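Putative TetR-family transcriptional regulator (Rhodococcus sp., PDB 2G3B) probably binds operator DNA as a dimeric TetR-type transcription factor, most likely a repressor. Local coordinates at residues Ala11-Ile16 with Asn56-Arg61; Asp28-Glu31 with Ser36-Leu39; Ala124-Ile129 with Asp147-Ala152; Glu160-Arg165 with Arg177-Gly182. All coordinates share one frame; numbering follows the deposited sequence.

Contact 1. Residues Ala11-Ile16 with Asn56-Arg61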
loop_
_atom_site.group_PDB
_atom_site.type_symbol
_atom_site.label_atom_id
_atom_site.label_comp_id
_atom_site.label_asym_id
_atom_site.label_seq_id
_atom_site.Cartn_x
_atom_site.Cartn_y
_atom_site.Cartn_z
ATOM N N ALA A 11 -22.410 2.512 -6.703
ATOM C CA ALA A 11 -22.540 1.050 -6.720
ATOM C C ALA A 11 -21.236 0.388 -7.157
ATOM O O ALA A 11 -20.886 -0.694 -6.702
ATOM C CB ALA A 11 -23.728 0.629 -7.684
ATOM N N SER A 12 -20.506 1.039 -8.052
ATOM C CA SER A 12 -19.229 0.514 -8.510
ATOM C C SER A 12 -18.202 0.533 -7.389
ATOM O O SER A 12 -17.508 -0.456 -7.193
ATOM C CB SER A 12 -18.731 1.313 -9.736
ATOM O OG SER A 12 -19.649 1.103 -10.822
ATOM N N ALA A 13 -18.125 1.643 -6.657
ATOM C CA ALA A 13 -17.260 1.731 -5.460
ATOM C C ALA A 13 -17.506 0.594 -4.436
ATOM O O ALA A 13 -16.549 -0.043 -3.944
ATOM C CB ALA A 13 -17.428 3.116 -4.799
ATOM N N THR A 14 -18.772 0.321 -4.127
ATOM C CA THR A 14 -19.127 -0.786 -3.235
ATOM C C THR A 14 -18.722 -2.188 -3.746
ATOM O O THR A 14 -18.181 -2.976 -2.992
ATOM C CB THR A 14 -20.657 -0.761 -2.960
ATOM O OG1 THR A 14 -20.996 0.546 -2.489
ATOM C CG2 THR A 14 -21.069 -1.836 -1.923
ATOM N N ALA A 15 -19.020 -2.479 -5.015
ATOM C CA ALA A 15 -18.610 -3.707 -5.677
ATOM C C ALA A 15 -17.110 -3.891 -5.655
ATOM O O ALA A 15 -16.563 -4.951 -5.277
ATOM C CB ALA A 15 -19.155 -3.709 -7.142
ATOM N N ILE A 16 -16.409 -2.848 -6.005
ATOM C CA ILE A 16 -14.965 -2.928 -5.919
ATOM C C ILE A 16 -14.462 -3.178 -4.497
ATOM O O ILE A 16 -13.633 -4.073 -4.304
ATOM C CB ILE A 16 -14.288 -1.723 -6.549
ATOM C CG1 ILE A 16 -14.679 -1.664 -8.056
ATOM C CG2 ILE A 16 -12.721 -1.870 -6.389
ATOM C CD1 ILE A 16 -14.390 -0.297 -8.729
ATOM N N ASN A 56 -11.961 8.069 -10.220
ATOM C CA ASN A 56 -12.113 9.510 -10.001
ATOM C C ASN A 56 -13.223 9.848 -8.976
ATOM O O ASN A 56 -13.074 10.784 -8.175
ATOM C CB ASN A 56 -12.360 10.230 -11.320
ATOM C CG ASN A 56 -11.084 10.459 -12.098
ATOM O OD1 ASN A 56 -9.977 10.666 -11.509
ATOM N ND2 ASN A 56 -11.199 10.381 -13.411
ATOM N N TYR A 57 -14.327 9.106 -9.035
ATOM C CA TYR A 57 -15.421 9.214 -8.061
ATOM C C TYR A 57 -14.906 9.045 -6.602
ATOM O O TYR A 57 -15.183 9.877 -5.746
ATOM C CB TYR A 57 -16.472 8.160 -8.399
ATOM C CG TYR A 57 -17.704 8.233 -7.509
ATOM C CD1 TYR A 57 -18.667 9.199 -7.734
ATOM C CD2 TYR A 57 -17.844 7.378 -6.409
ATOM C CE1 TYR A 57 -19.786 9.302 -6.911
ATOM C CE2 TYR A 57 -18.968 7.471 -5.573
ATOM C CZ TYR A 57 -19.930 8.428 -5.851
ATOM O OH TYR A 57 -21.069 8.544 -5.066
ATOM N N ILE A 58 -14.154 7.973 -6.360
ATOM C CA ILE A 58 -13.567 7.640 -5.047
ATOM C C ILE A 58 -12.630 8.788 -4.602
ATOM O O ILE A 58 -12.665 9.248 -3.423
ATOM C CB ILE A 58 -12.821 6.275 -5.148
ATOM C CG1 ILE A 58 -13.861 5.137 -5.352
ATOM C CG2 ILE A 58 -11.971 5.999 -3.938
ATOM C CD1 ILE A 58 -13.239 3.872 -5.959
ATOM N N ASN A 59 -11.837 9.265 -5.557
ATOM C CA ASN A 59 -10.920 10.411 -5.259
ATOM C C ASN A 59 -11.692 11.698 -4.924
ATOM O O ASN A 59 -11.342 12.399 -3.969
ATOM C CB ASN A 59 -9.951 10.682 -6.404
ATOM C CG ASN A 59 -8.853 11.722 -6.029
ATOM O OD1 ASN A 59 -8.234 11.612 -4.982
ATOM N ND2 ASN A 59 -8.704 12.743 -6.837
ATOM N N ASP A 60 -12.723 12.003 -5.709
ATOM C CA ASP A 60 -13.643 13.091 -5.391
ATOM C C ASP A 60 -14.299 12.949 -4.029
ATOM O O ASP A 60 -14.384 13.921 -3.304
ATOM C CB ASP A 60 -14.741 13.240 -6.454
ATOM C CG ASP A 60 -14.196 13.774 -7.779
ATOM O OD1 ASP A 60 -13.034 14.252 -7.824
ATOM O OD2 ASP A 60 -14.909 13.708 -8.775
ATOM N N ARG A 61 -14.756 11.747 -3.695
ATOM C CA ARG A 61 -15.306 11.476 -2.369
ATOM C C ARG A 61 -14.267 11.688 -1.237
ATOM O O ARG A 61 -14.599 12.286 -0.182
ATOM C CB ARG A 61 -15.866 10.047 -2.322
ATOM C CG ARG A 61 -17.036 9.869 -1.373
ATOM C CD ARG A 61 -17.942 8.678 -1.761
ATOM N NE ARG A 61 -17.210 7.408 -1.714
ATOM C CZ ARG A 61 -17.792 6.228 -1.786
ATOM N NH1 ARG A 61 -19.131 6.179 -1.936
ATOM N NH2 ARG A 61 -17.044 5.119 -1.727
#

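Contact 2. Residues Asp28-Glu31 with Ser36-Leu39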
loop_
_atom_site.group_PDB
_atom_site.type_symbol
_atom_site.label_atom_id
_atom_site.label_comp_id
_atom_site.label_asym_id
_atom_site.label_seq_id
_atom_site.Cartn_x
_atom_site.Cartn_y
_atom_site.Cartn_z
ATOM N N ASP A 28 -24.655 -6.445 -12.324
ATOM C CA ASP A 28 -24.932 -6.294 -10.905
ATOM C C ASP A 28 -24.895 -4.815 -10.469
ATOM O O ASP A 28 -25.830 -4.339 -9.781
ATOM C CB ASP A 28 -23.984 -7.162 -10.061
ATOM C CG ASP A 28 -24.082 -8.649 -10.412
ATOM O OD1 ASP A 28 -25.195 -9.145 -10.743
ATOM O OD2 ASP A 28 -23.046 -9.334 -10.352
ATOM N N VAL A 29 -23.844 -4.109 -10.898
ATOM C CA VAL A 29 -23.694 -2.659 -10.687
ATOM C C VAL A 29 -24.918 -1.921 -11.198
ATOM O O VAL A 29 -25.577 -1.150 -10.477
ATOM C CB VAL A 29 -22.444 -2.104 -11.429
ATOM C CG1 VAL A 29 -22.432 -0.550 -11.387
ATOM C CG2 VAL A 29 -21.191 -2.632 -10.793
ATOM N N ALA A 30 -25.255 -2.184 -12.446
ATOM C CA ALA A 30 -26.445 -1.551 -13.009
ATOM C C ALA A 30 -27.731 -1.906 -12.225
ATOM O O ALA A 30 -28.559 -1.025 -11.947
ATOM C CB ALA A 30 -26.528 -1.887 -14.475
ATOM N N GLU A 31 -27.919 -3.170 -11.848
ATOM C CA GLU A 31 -29.074 -3.534 -10.999
ATOM C C GLU A 31 -29.032 -2.776 -9.654
ATOM O O GLU A 31 -30.008 -2.150 -9.263
ATOM C CB GLU A 31 -29.118 -5.033 -10.737
ATOM C CG GLU A 31 -29.848 -5.836 -11.753
ATOM N N SER A 36 -30.148 0.406 -16.422
ATOM C CA SER A 36 -29.901 -0.671 -17.354
ATOM C C SER A 36 -28.409 -0.730 -17.652
ATOM O O SER A 36 -27.736 0.282 -17.673
ATOM C CB SER A 36 -30.645 -0.416 -18.663
ATOM O OG SER A 36 -29.986 0.643 -19.361
ATOM N N PRO A 37 -27.886 -1.933 -17.936
ATOM C CA PRO A 37 -26.534 -2.049 -18.494
ATOM C C PRO A 37 -26.277 -1.066 -19.660
ATOM O O PRO A 37 -25.214 -0.479 -19.692
ATOM C CB PRO A 37 -26.508 -3.498 -18.994
ATOM C CG PRO A 37 -27.388 -4.208 -17.975
ATOM C CD PRO A 37 -28.528 -3.250 -17.733
ATOM N N GLY A 38 -27.239 -0.856 -20.580
ATOM C CA GLY A 38 -27.025 0.016 -21.742
ATOM C C GLY A 38 -26.766 1.475 -21.325
ATOM O O GLY A 38 -26.005 2.231 -21.986
ATOM N N LEU A 39 -27.383 1.900 -20.231
ATOM C CA LEU A 39 -27.113 3.293 -19.778
ATOM C C LEU A 39 -25.702 3.387 -19.282
ATOM O O LEU A 39 -25.015 4.408 -19.505
ATOM C CB LEU A 39 -28.062 3.751 -18.691
ATOM C CG LEU A 39 -27.836 5.183 -18.181
ATOM C CD1 LEU A 39 -28.215 6.236 -19.254
ATOM C CD2 LEU A 39 -28.552 5.425 -16.910
#

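Contact 3. Residues Ala124-Ile129 with Asp147-Ala152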
loop_
_atom_site.group_PDB
_atom_site.type_symbol
_atom_site.label_atom_id
_atom_site.label_comp_id
_atom_site.label_asym_id
_atom_site.label_seq_id
_atom_site.Cartn_x
_atom_site.Cartn_y
_atom_site.Cartn_z
ATOM N N ALA A 124 -3.426 13.437 -9.175
ATOM C CA ALA A 124 -4.315 14.494 -8.715
ATOM C C ALA A 124 -4.300 14.623 -7.170
ATOM O O ALA A 124 -4.220 15.724 -6.637
ATOM C CB ALA A 124 -5.748 14.218 -9.250
ATOM N N TRP A 125 -4.316 13.496 -6.471
ATOM C CA TRP A 125 -4.218 13.500 -5.014
ATOM C C TRP A 125 -2.870 14.077 -4.574
ATOM O O TRP A 125 -2.790 14.979 -3.710
ATOM C CB TRP A 125 -4.391 12.057 -4.493
ATOM C CG TRP A 125 -4.255 11.858 -3.012
ATOM C CD1 TRP A 125 -4.412 12.806 -2.011
ATOM C CD2 TRP A 125 -3.930 10.614 -2.350
ATOM N NE1 TRP A 125 -4.178 12.188 -0.761
ATOM C CE2 TRP A 125 -3.869 10.868 -0.957
ATOM C CE3 TRP A 125 -3.627 9.323 -2.821
ATOM C CZ2 TRP A 125 -3.573 9.865 -0.016
ATOM C CZ3 TRP A 125 -3.317 8.323 -1.904
ATOM C CH2 TRP A 125 -3.291 8.595 -0.516
ATOM N N VAL A 126 -1.818 13.548 -5.152
ATOM C CA VAL A 126 -0.456 14.046 -4.883
ATOM C C VAL A 126 -0.338 15.585 -5.071
ATOM O O VAL A 126 0.267 16.292 -4.263
ATOM C CB VAL A 126 0.528 13.305 -5.817
ATOM C CG1 VAL A 126 1.933 13.992 -5.788
ATOM C CG2 VAL A 126 0.692 11.813 -5.332
ATOM N N SER A 127 -0.951 16.094 -6.132
ATOM C CA SER A 127 -0.903 17.511 -6.472
ATOM C C SER A 127 -1.546 18.408 -5.430
ATOM O O SER A 127 -1.071 19.521 -5.195
ATOM C CB SER A 127 -1.517 17.737 -7.868
ATOM O OG SER A 127 -1.307 19.049 -8.299
ATOM N N GLU A 128 -2.613 17.940 -4.773
ATOM C CA GLU A 128 -3.227 18.746 -3.700
ATOM C C GLU A 128 -2.233 18.917 -2.589
ATOM O O GLU A 128 -2.101 20.000 -2.026
ATOM C CB GLU A 128 -4.441 18.041 -3.082
ATOM C CG GLU A 128 -5.497 17.626 -4.027
ATOM C CD GLU A 128 -6.641 16.813 -3.295
ATOM O OE1 GLU A 128 -6.640 16.728 -2.044
ATOM O OE2 GLU A 128 -7.508 16.261 -3.973
ATOM N N ILE A 129 -1.520 17.836 -2.270
ATOM C CA ILE A 129 -0.525 17.871 -1.210
ATOM C C ILE A 129 0.709 18.682 -1.616
ATOM O O ILE A 129 1.177 19.540 -0.845
ATOM C CB ILE A 129 -0.086 16.449 -0.797
ATOM C CG1 ILE A 129 -1.259 15.641 -0.211
ATOM C CG2 ILE A 129 1.059 16.534 0.223
ATOM C CD1 ILE A 129 -1.778 16.231 1.137
ATOM N N ASP A 147 11.675 19.177 -1.235
ATOM C CA ASP A 147 11.227 19.172 -2.616
ATOM C C ASP A 147 9.744 18.752 -2.549
ATOM O O ASP A 147 9.410 17.626 -2.064
ATOM C CB ASP A 147 12.096 18.228 -3.479
ATOM C CG ASP A 147 11.867 18.397 -5.010
ATOM O OD1 ASP A 147 11.043 19.242 -5.460
ATOM O OD2 ASP A 147 12.523 17.654 -5.788
ATOM N N PRO A 148 8.842 19.689 -2.939
ATOM C CA PRO A 148 7.380 19.527 -2.885
ATOM C C PRO A 148 6.864 18.229 -3.476
ATOM O O PRO A 148 6.128 17.519 -2.801
ATOM C CB PRO A 148 6.859 20.709 -3.709
ATOM C CG PRO A 148 7.905 21.783 -3.497
ATOM C CD PRO A 148 9.227 21.046 -3.399
ATOM N N GLN A 149 7.242 17.931 -4.713
ATOM C CA GLN A 149 6.724 16.776 -5.414
ATOM C C GLN A 149 7.097 15.462 -4.700
ATOM O O GLN A 149 6.221 14.692 -4.330
ATOM C CB GLN A 149 7.195 16.800 -6.879
ATOM C CG GLN A 149 7.067 15.484 -7.612
ATOM C CD GLN A 149 5.656 15.218 -7.894
ATOM O OE1 GLN A 149 4.826 16.080 -7.628
ATOM N NE2 GLN A 149 5.339 14.026 -8.415
ATOM N N PRO A 150 8.398 15.199 -4.482
ATOM C CA PRO A 150 8.768 13.994 -3.721
ATOM C C PRO A 150 8.149 13.852 -2.349
ATOM O O PRO A 150 7.793 12.737 -1.958
ATOM C CB PRO A 150 10.290 14.133 -3.603
ATOM C CG PRO A 150 10.622 14.847 -4.851
ATOM C CD PRO A 150 9.598 15.888 -4.974
ATOM N N THR A 151 8.044 14.946 -1.612
ATOM C CA THR A 151 7.421 14.953 -0.292
ATOM C C THR A 151 5.935 14.533 -0.361
ATOM O O THR A 151 5.452 13.750 0.466
ATOM C CB THR A 151 7.587 16.321 0.378
ATOM O OG1 THR A 151 9.006 16.646 0.462
ATOM C CG2 THR A 151 7.063 16.285 1.807
ATOM N N ALA A 152 5.234 15.049 -1.361
ATOM C CA ALA A 152 3.808 14.779 -1.541
ATOM C C ALA A 152 3.648 13.348 -1.969
ATOM O O ALA A 152 2.741 12.667 -1.500
ATOM C CB ALA A 152 3.230 15.721 -2.602
#

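Contact 4. Residues Glu160-Arg165 with Arg177-Gly182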
loop_
_atom_site.group_PDB
_atom_site.type_symbol
_atom_site.label_atom_id
_atom_site.label_comp_id
_atom_site.label_asym_id
_atom_site.label_seq_id
_atom_site.Cartn_x
_atom_site.Cartn_y
_atom_site.Cartn_z
ATOM N N GLU A 160 -1.188 5.309 1.916
ATOM C CA GLU A 160 -1.566 4.043 1.305
ATOM C C GLU A 160 -0.984 2.831 2.062
ATOM O O GLU A 160 -1.654 1.842 2.255
ATOM C CB GLU A 160 -1.065 4.030 -0.164
ATOM C CG GLU A 160 -1.981 4.873 -1.104
ATOM C CD GLU A 160 -1.703 4.544 -2.578
ATOM O OE1 GLU A 160 -1.709 3.344 -2.956
ATOM O OE2 GLU A 160 -1.470 5.465 -3.365
ATOM N N GLY A 161 0.277 2.920 2.461
ATOM C CA GLY A 161 0.896 1.822 3.234
ATOM C C GLY A 161 0.233 1.629 4.591
ATOM O O GLY A 161 -0.016 0.470 4.999
ATOM N N LEU A 162 -0.031 2.726 5.303
ATOM C CA LEU A 162 -0.737 2.602 6.578
ATOM C C LEU A 162 -2.126 2.048 6.373
ATOM O O LEU A 162 -2.567 1.233 7.174
ATOM C CB LEU A 162 -0.860 3.956 7.284
ATOM C CG LEU A 162 0.490 4.467 7.854
ATOM C CD1 LEU A 162 0.378 5.919 8.294
ATOM C CD2 LEU A 162 0.944 3.590 9.035
ATOM N N SER A 163 -2.823 2.546 5.341
ATOM C CA SER A 163 -4.198 2.074 5.047
ATOM C C SER A 163 -4.239 0.575 4.740
ATOM O O SER A 163 -5.163 -0.118 5.170
ATOM C CB SER A 163 -4.799 2.844 3.878
ATOM O OG SER A 163 -4.894 4.239 4.260
ATOM N N GLY A 164 -3.216 0.077 4.042
ATOM C CA GLY A 164 -3.156 -1.367 3.734
ATOM C C GLY A 164 -3.113 -2.185 5.019
ATOM O O GLY A 164 -3.758 -3.241 5.112
ATOM N N ARG A 165 -2.331 -1.743 6.010
ATOM C CA ARG A 165 -2.257 -2.442 7.300
ATOM C C ARG A 165 -3.529 -2.273 8.124
ATOM O O ARG A 165 -3.999 -3.192 8.808
ATOM C CB ARG A 165 -1.068 -1.847 8.073
ATOM C CG ARG A 165 0.295 -2.239 7.434
ATOM C CD ARG A 165 1.408 -2.061 8.463
ATOM N NE ARG A 165 2.718 -2.235 7.779
ATOM C CZ ARG A 165 3.848 -1.687 8.205
ATOM N NH1 ARG A 165 3.810 -0.911 9.297
ATOM N NH2 ARG A 165 4.991 -1.919 7.545
ATOM N N ARG A 177 -3.687 7.210 12.711
ATOM C CA ARG A 177 -3.829 8.677 12.773
ATOM C C ARG A 177 -2.689 9.344 13.525
ATOM O O ARG A 177 -2.182 10.376 13.079
ATOM C CB ARG A 177 -5.215 9.031 13.365
ATOM C CG ARG A 177 -6.323 8.616 12.362
ATOM C CD ARG A 177 -7.784 8.657 13.016
ATOM N NE ARG A 177 -8.101 10.028 13.494
ATOM C CZ ARG A 177 -8.552 10.997 12.696
ATOM N NH1 ARG A 177 -8.703 10.789 11.386
ATOM N NH2 ARG A 177 -8.852 12.166 13.202
ATOM N N SER A 178 -2.302 8.751 14.651
ATOM C CA SER A 178 -1.258 9.316 15.487
ATOM C C SER A 178 0.010 9.271 14.676
ATOM O O SER A 178 0.791 10.209 14.748
ATOM C CB SER A 178 -1.008 8.486 16.738
ATOM O OG SER A 178 -0.032 9.173 17.553
ATOM N N HIS A 179 0.249 8.185 13.901
ATOM C CA HIS A 179 1.570 8.117 13.174
ATOM C C HIS A 179 1.634 9.158 12.060
ATOM O O HIS A 179 2.705 9.748 11.782
ATOM C CB HIS A 179 1.791 6.736 12.533
ATOM C CG HIS A 179 1.837 5.585 13.500
ATOM N ND1 HIS A 179 2.146 5.731 14.832
ATOM C CD2 HIS A 179 1.596 4.259 13.315
ATOM C CE1 HIS A 179 2.070 4.561 15.434
ATOM N NE2 HIS A 179 1.795 3.648 14.523
ATOM N N LEU A 180 0.498 9.383 11.401
ATOM C CA LEU A 180 0.431 10.432 10.378
ATOM C C LEU A 180 0.695 11.794 10.979
ATOM O O LEU A 180 1.391 12.629 10.385
ATOM C CB LEU A 180 -0.935 10.461 9.656
ATOM C CG LEU A 180 -1.138 9.371 8.593
ATOM C CD1 LEU A 180 -2.610 9.357 8.179
ATOM C CD2 LEU A 180 -0.280 9.635 7.386
ATOM N N LEU A 181 0.159 12.027 12.175
ATOM C CA LEU A 181 0.454 13.303 12.851
ATOM C C LEU A 181 1.914 13.436 13.130
ATOM O O LEU A 181 2.459 14.535 12.996
ATOM C CB LEU A 181 -0.283 13.399 14.195
ATOM C CG LEU A 181 -1.741 13.808 14.240
ATOM C CD1 LEU A 181 -2.278 13.651 15.710
ATOM C CD2 LEU A 181 -1.954 15.255 13.726
ATOM N N GLY A 182 2.549 12.364 13.598
ATOM C CA GLY A 182 4.007 12.459 13.958
ATOM C C GLY A 182 4.816 12.699 12.679
ATOM O O GLY A 182 5.739 13.523 12.668
#

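Contact 1. Residues Ala11-Ile16 with Asn56-Arg61
Ala13 on helix 2-23 faces Ile58 on helix 47-66, and their CA atoms, 7.0 Å apart, mark the nearest approach of the two backbones. Such spacing is possible because one partner is a mere methyl group. Ala13 CB points toward the other helix and meets two side chains one turn apart. On one of them it touches the CG1 branch of Ile58, with CB to CG1 at 4.1 Å; CG1 lies beside the backbone N of Ile58 (chi1 -69°), while CG2 takes the place anti to that N. The other is Arg61, whose NH2 comes within 3.7 Å of Ala13 CB, the methyl approaching the guanidinium obliquely. This long chain reaches across to helix 2-23, bent at chi3 (62°), and brings NH2 to the alanine. There the guanidinium is held by helix 92-110: NH2 forms a salt bridge with Glu96 and NE a hydrogen bond with Asn97. Glu96 also bonds to Thr14 OG1, so one carboxylate serves both helices of the contact, and its charge would be expected to offset that of the arginine. No hydrogen bond runs directly between the two segments. The arrangement belongs to the TetR architecture, in which the first helix of the DNA-binding domain packs against the long helix that follows the helix-turn-helix and leads into the C-terminal domain.

Contact 2. Residues Asp28-Glu31 with Ser36-Leu39
Ala30 CB fits against the start of helix 37-44, reaching 3.7 Å from Pro37 N and 3.9 Å from Ser36 C. This is the tight part of the contact: a single methyl from helix 26-33 sits over the peptide link between Ser36 and Pro37, and the CA atoms of Ala30 and Pro37 are 5.5 Å apart. The proline ring adds its CD, 4.1 Å from Ala30 CB. Val35, in the turn, also packs on the alanine, which is buried.

The outer side is different. Ser36 is exposed, and its CB points away from helix 26-33. Its hydroxyl is used along its own chain instead: with chi1 at 72°, OG swings round to accept from Leu39 N at 3.0 Å, with an N-H...O angle of 149°. Ser36 is thus the N-cap of helix 37-44, and Pro37 occupies the first helical position, where its lack of an N-H costs no helix bond. Both segments lie in the predicted helix-turn-helix, 25-44, whose second helix is expected to be the one that reads DNA. The small alanine is consistent with the close approach of the two helices, and the serine cap closes the first turn of the second.

Contact 3. Residues Ala124-Ile129 with Asp147-Ala152
In the all-helical C-terminal domain of this TetR-type protein, helix 115-139 meets the first turns of helix 148-167, the two short segments crossing at 119° with axes 8.7 Å apart. Apolar packing carries the contact. Ala152 CB enters between two branched side chains: CG1 of Val126 lies 3.8 Å from it and CG2 of Ile129 3.7 Å. Both branches are anti to their own backbone N (for Val126, chi1 168°), which sets them beside the carbonyl carbon. The far end of Ile129 leads away from helix 148-167; the side chain also packs on Leu80 and Leu84 of helix 76-86. Packing also involves the main chain, since Val126 O is 3.4 Å from Ala152 CB.

At the edge, the Gln149 chain runs roughly perpendicular to that of Val126, bent at chi2 so that OE1 rests 4.0 Å from Val126 CG1. Arg165 of the second subunit packs on Val126, placing the contact beside the dimer interface.

No hydrogen bond joins the two segments. Within 147-152, the carbonyl oxygen of Asp147, the residue at the N-cap position, accepts from Thr151 N and also from Thr151 OG1 at 2.7 Å, the hydroxyl standing above the carbonyl plane.

Contact 4. Residues Glu160-Arg165 with Arg177-Gly182
Leu162 reaches across from helix 148-167 and lays its CD1 methyl against Leu180 of helix 173-188, 3.8 Å from CG and 3.9 Å from CD2. The two leucines point in opposing directions and lie flank against flank. Each has CG beside its backbone N and anti to the carbonyl carbon; for Leu180, whose CB does not point straight across, this torsion (chi1 -78°) brings the branched end round to Leu162. The second methyl of Leu162 has a different neighbour. CD2 approaches the edge of the His179 imidazole, near the ring plane, with His179 CD2 4.4 Å away, so it lies loosely beside the ring edge and not over the face. One leucine therefore spans two consecutive residues of the opposite helix. Backbones stay well apart, the CA atoms of Leu162 and Leu180 being 8.8 Å from each other, and the interval is bridged by side chains, all three of them buried. No hydrogen bond crosses. Around the pair, Leu85 of helix 76-86 packs on Leu180, while Ala157 of the second subunit packs on Leu162 and Thr154 of that subunit on His179. The contact thus joins the last two helices of the chain, with helix 76-86 beside it and the partner subunit completing the neighbourhood, in a domain built of helices without any strand.

Contacts 1, 3 and 4 are buried; contact 2, partly buried, is the surface member, set in the predicted DNA-binding motif. Contacts 3 and 4 share helix 148-167 and touch each other where Trp125 meets Glu160, and both border the second subunit, which contacts 1 and 2 do not reach. Contact 1 lies between contacts 2 and 3 and touches both: Ala11 and Ser12 pack on Val29 of contact 2, and Asn59 packs on Trp125 of contact 3, whereas contacts 2 and 3 lie about 36 Å apart between centres. Alanine methyls carry contacts 1 to 3 and leucines contact 4; in contact 1 an arginine guanidinium, paired with Glu96, joins the packing.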